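Local atomic coordinates of EchA16_2 (Mycobacterium avium subsp. paratuberculosis, PDB entry 3QYR), a protein that probably catalyses the reversible hydration of the double bond of 2-enoyl-CoA thioesters, as a member of the enoyl-CoA hydratase/isomerase family. Residues A89-V94 against L204-H209. Numbering follows the deposited sequence.
Sequences ALTKPV and LLASYH
Leu-205 points from its helix into the bend of the chain at Thr-91, Lys-92 and Pro-93. Its CB lies 3.9 Å from Thr-91 O, and CG passes the same oxygen at 4.1 Å. With CG anti to the backbone N (chi1 -172°), the side chain carries CD2 over the Lys-92–Pro-93 peptide, beside Pro-93 N and 3.4 Å from Lys-92 C. The same methyl meets the proline ring, CD2 to Pro-93 CD at 3.7 Å. The loop of 89-94 runs into strand 94-98 of the parallel part of the crotonase-fold core sheet, and the contact sets helix 198-234 against the loop that leads into that strand. One turn beyond Leu-205, the imidazole of His-209 presents its edge to Leu-90 O, which lies near the ring plane; ND1 donates a weak hydrogen bond of 3.0 Å to it, bent to 122° at the hydrogen. NE2 is hydrogen-bonded to Asp-114, whose other carboxylate oxygen accepts from Val-94 N, so both ring nitrogens have partners. Beside Leu-205, Thr-91 CG2 lies 4.4 Å from Ala-206 CB, while Thr-91 OG1 is hydrogen-bonded to Glu-48 OE2. Leu-157 of a second subunit packs on Pro-93, and Arg-153 of that subunit on His-209.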
ATOM      1  N   ALA A  89      -1.308   9.752 -20.113  1.00 17.50           N
ATOM      2  CA  ALA A  89      -2.238  10.230 -19.116  1.00 16.99           C
ATOM      3  C   ALA A  89      -3.349  10.971 -19.822  1.00 16.74           C
ATOM      4  O   ALA A  89      -3.124  12.044 -20.374  1.00 17.03           O
ATOM      5  CB  ALA A  89      -1.538  11.161 -18.136  1.00 17.05           C
ATOM      6  N   LEU A  90      -4.544  10.392 -19.782  1.00 16.40           N
ATOM      7  CA  LEU A  90      -5.744  11.016 -20.313  1.00 16.61           C
ATOM      8  C   LEU A  90      -6.782  11.271 -19.224  1.00 16.18           C
ATOM      9  O   LEU A  90      -6.876  10.493 -18.262  1.00 15.91           O
ATOM     10  CB  LEU A  90      -6.374  10.104 -21.361  1.00 16.13           C
ATOM     11  CG  LEU A  90      -5.455   9.806 -22.536  1.00 17.47           C
ATOM     12  CD1 LEU A  90      -6.172   9.007 -23.664  1.00 16.11           C
ATOM     13  CD2 LEU A  90      -4.896  11.107 -23.068  1.00 16.14           C
ATOM     14  N   THR A  91      -7.573  12.335 -19.413  1.00 15.99           N
ATOM     15  CA  THR A  91      -8.736  12.640 -18.566  1.00 16.17           C
ATOM     16  C   THR A  91     -10.058  12.448 -19.318  1.00 15.65           C
ATOM     17  O   THR A  91     -11.121  12.620 -18.727  1.00 16.76           O
ATOM     18  CB  THR A  91      -8.715  14.111 -17.994  1.00 17.12           C
ATOM     19  OG1 THR A  91      -8.939  15.062 -19.057  1.00 18.14           O
ATOM     20  CG2 THR A  91      -7.373  14.443 -17.279  1.00 15.36           C
ATOM     21  N   LYS A  92     -10.002  12.103 -20.602  1.00 14.25           N
ATOM     22  CA  LYS A  92     -11.197  11.797 -21.380  1.00 13.18           C
ATOM     23  C   LYS A  92     -11.334  10.278 -21.524  1.00 12.65           C
ATOM     24  O   LYS A  92     -10.343   9.573 -21.669  1.00 12.24           O
ATOM     25  CB  LYS A  92     -11.112  12.462 -22.755  1.00 13.46           C
ATOM     26  CG  LYS A  92     -10.961  13.985 -22.687  1.00 13.66           C
ATOM     27  CD  LYS A  92     -10.642  14.613 -24.038  1.00 14.84           C
ATOM     28  CE  LYS A  92     -10.351  16.121 -23.928  1.00 15.17           C
ATOM     29  NZ  LYS A  92      -9.860  16.746 -25.209  1.00 14.88           N
ATOM     30  N   PRO A  93     -12.562   9.757 -21.447  1.00 11.78           N
ATOM     31  CA  PRO A  93     -12.751   8.338 -21.472  1.00 11.48           C
ATOM     32  C   PRO A  93     -12.420   7.756 -22.844  1.00 11.35           C
ATOM     33  O   PRO A  93     -12.592   8.438 -23.844  1.00 11.20           O
ATOM     34  CB  PRO A  93     -14.233   8.176 -21.170  1.00 11.57           C
ATOM     35  CG  PRO A  93     -14.819   9.405 -21.551  1.00 12.02           C
ATOM     36  CD  PRO A  93     -13.832  10.466 -21.347  1.00 11.99           C
ATOM     37  N   VAL A  94     -11.897   6.523 -22.849  1.00 10.82           N
ATOM     38  CA  VAL A  94     -11.537   5.801 -24.041  1.00  9.97           C
ATOM     39  C   VAL A  94     -12.310   4.490 -23.975  1.00 10.21           C
ATOM     40  O   VAL A  94     -12.176   3.715 -23.012  1.00  9.49           O
ATOM     41  CB  VAL A  94     -10.036   5.538 -24.100  1.00 10.04           C
ATOM     42  CG1 VAL A  94      -9.675   4.723 -25.363  1.00  9.36           C
ATOM     43  CG2 VAL A  94      -9.261   6.870 -24.060  1.00  8.53           C
ATOM     44  N   LEU A 204     -14.054  13.297 -12.439  1.00 12.67           N
ATOM     45  CA  LEU A 204     -14.332  11.986 -11.875  1.00 12.76           C
ATOM     46  C   LEU A 204     -13.449  10.943 -12.516  1.00 12.05           C
ATOM     47  O   LEU A 204     -12.851  10.121 -11.808  1.00 11.78           O
ATOM     48  CB  LEU A 204     -15.797  11.592 -12.033  1.00 12.70           C
ATOM     49  CG  LEU A 204     -16.235  10.268 -11.370  1.00 14.24           C
ATOM     50  CD1 LEU A 204     -15.895  10.188  -9.874  1.00 14.24           C
ATOM     51  CD2 LEU A 204     -17.740  10.073 -11.552  1.00 15.26           C
ATOM     52  N   LEU A 205     -13.351  10.968 -13.846  1.00 11.62           N
ATOM     53  CA  LEU A 205     -12.480  10.012 -14.530  1.00 11.15           C
ATOM     54  C   LEU A 205     -11.045  10.156 -14.016  1.00 11.17           C
ATOM     55  O   LEU A 205     -10.382   9.134 -13.748  1.00 11.06           O
ATOM     56  CB  LEU A 205     -12.499  10.176 -16.048  1.00 10.83           C
ATOM     57  CG  LEU A 205     -11.746   9.075 -16.854  1.00 11.01           C
ATOM     58  CD1 LEU A 205     -12.186   7.673 -16.457  1.00  9.77           C
ATOM     59  CD2 LEU A 205     -11.945   9.213 -18.368  1.00 11.45           C
ATOM     60  N   ALA A 206     -10.578  11.408 -13.887  1.00 10.54           N
ATOM     61  CA  ALA A 206      -9.229  11.657 -13.377  1.00 10.72           C
ATOM     62  C   ALA A 206      -9.099  11.023 -12.010  1.00  9.79           C
ATOM     63  O   ALA A 206      -8.114  10.373 -11.740  1.00  9.07           O
ATOM     64  CB  ALA A 206      -8.861  13.169 -13.314  1.00  9.38           C
ATOM     65  N   SER A 207     -10.108  11.201 -11.170  1.00  9.86           N
ATOM     66  CA  SER A 207     -10.032  10.663  -9.816  1.00 10.26           C
ATOM     67  C   SER A 207     -10.016   9.164  -9.909  1.00 10.21           C
ATOM     68  O   SER A 207      -9.230   8.500  -9.235  1.00 10.76           O
ATOM     69  CB  SER A 207     -11.199  11.116  -8.923  1.00 10.44           C
ATOM     70  OG  SER A 207     -10.961  10.654  -7.595  1.00  9.96           O
ATOM     71  N   TYR A 208     -10.893   8.621 -10.742  1.00 10.41           N
ATOM     72  CA  TYR A 208     -10.930   7.178 -10.915  1.00 10.88           C
ATOM     73  C   TYR A 208      -9.541   6.705 -11.286  1.00 11.00           C
ATOM     74  O   TYR A 208      -9.077   5.714 -10.722  1.00 11.22           O
ATOM     75  CB  TYR A 208     -11.935   6.751 -11.982  1.00 10.85           C
ATOM     76  CG  TYR A 208     -13.326   6.342 -11.545  1.00 10.36           C
ATOM     77  CD1 TYR A 208     -13.535   5.452 -10.486  1.00 12.71           C
ATOM     78  CD2 TYR A 208     -14.434   6.754 -12.276  1.00  9.97           C
ATOM     79  CE1 TYR A 208     -14.832   5.025 -10.131  1.00 11.26           C
ATOM     80  CE2 TYR A 208     -15.707   6.336 -11.951  1.00  9.76           C
ATOM     81  CZ  TYR A 208     -15.909   5.466 -10.888  1.00 10.79           C
ATOM     82  OH  TYR A 208     -17.199   5.081 -10.569  1.00 10.93           O
ATOM     83  N   HIS A 209      -8.866   7.431 -12.188  1.00 11.17           N
ATOM     84  CA  HIS A 209      -7.516   7.035 -12.657  1.00 11.70           C
ATOM     85  C   HIS A 209      -6.465   7.113 -11.542  1.00 12.39           C
ATOM     86  O   HIS A 209      -5.577   6.253 -11.488  1.00 13.05           O
ATOM     87  CB  HIS A 209      -7.019   7.874 -13.854  1.00 11.48           C
ATOM     88  CG  HIS A 209      -7.686   7.555 -15.156  1.00 11.24           C
ATOM     89  ND1 HIS A 209      -7.495   8.314 -16.287  1.00 13.04           N
ATOM     90  CD2 HIS A 209      -8.544   6.571 -15.511  1.00 12.24           C
ATOM     91  CE1 HIS A 209      -8.194   7.799 -17.284  1.00 13.04           C
ATOM     92  NE2 HIS A 209      -8.865   6.758 -16.833  1.00 10.43           N
TER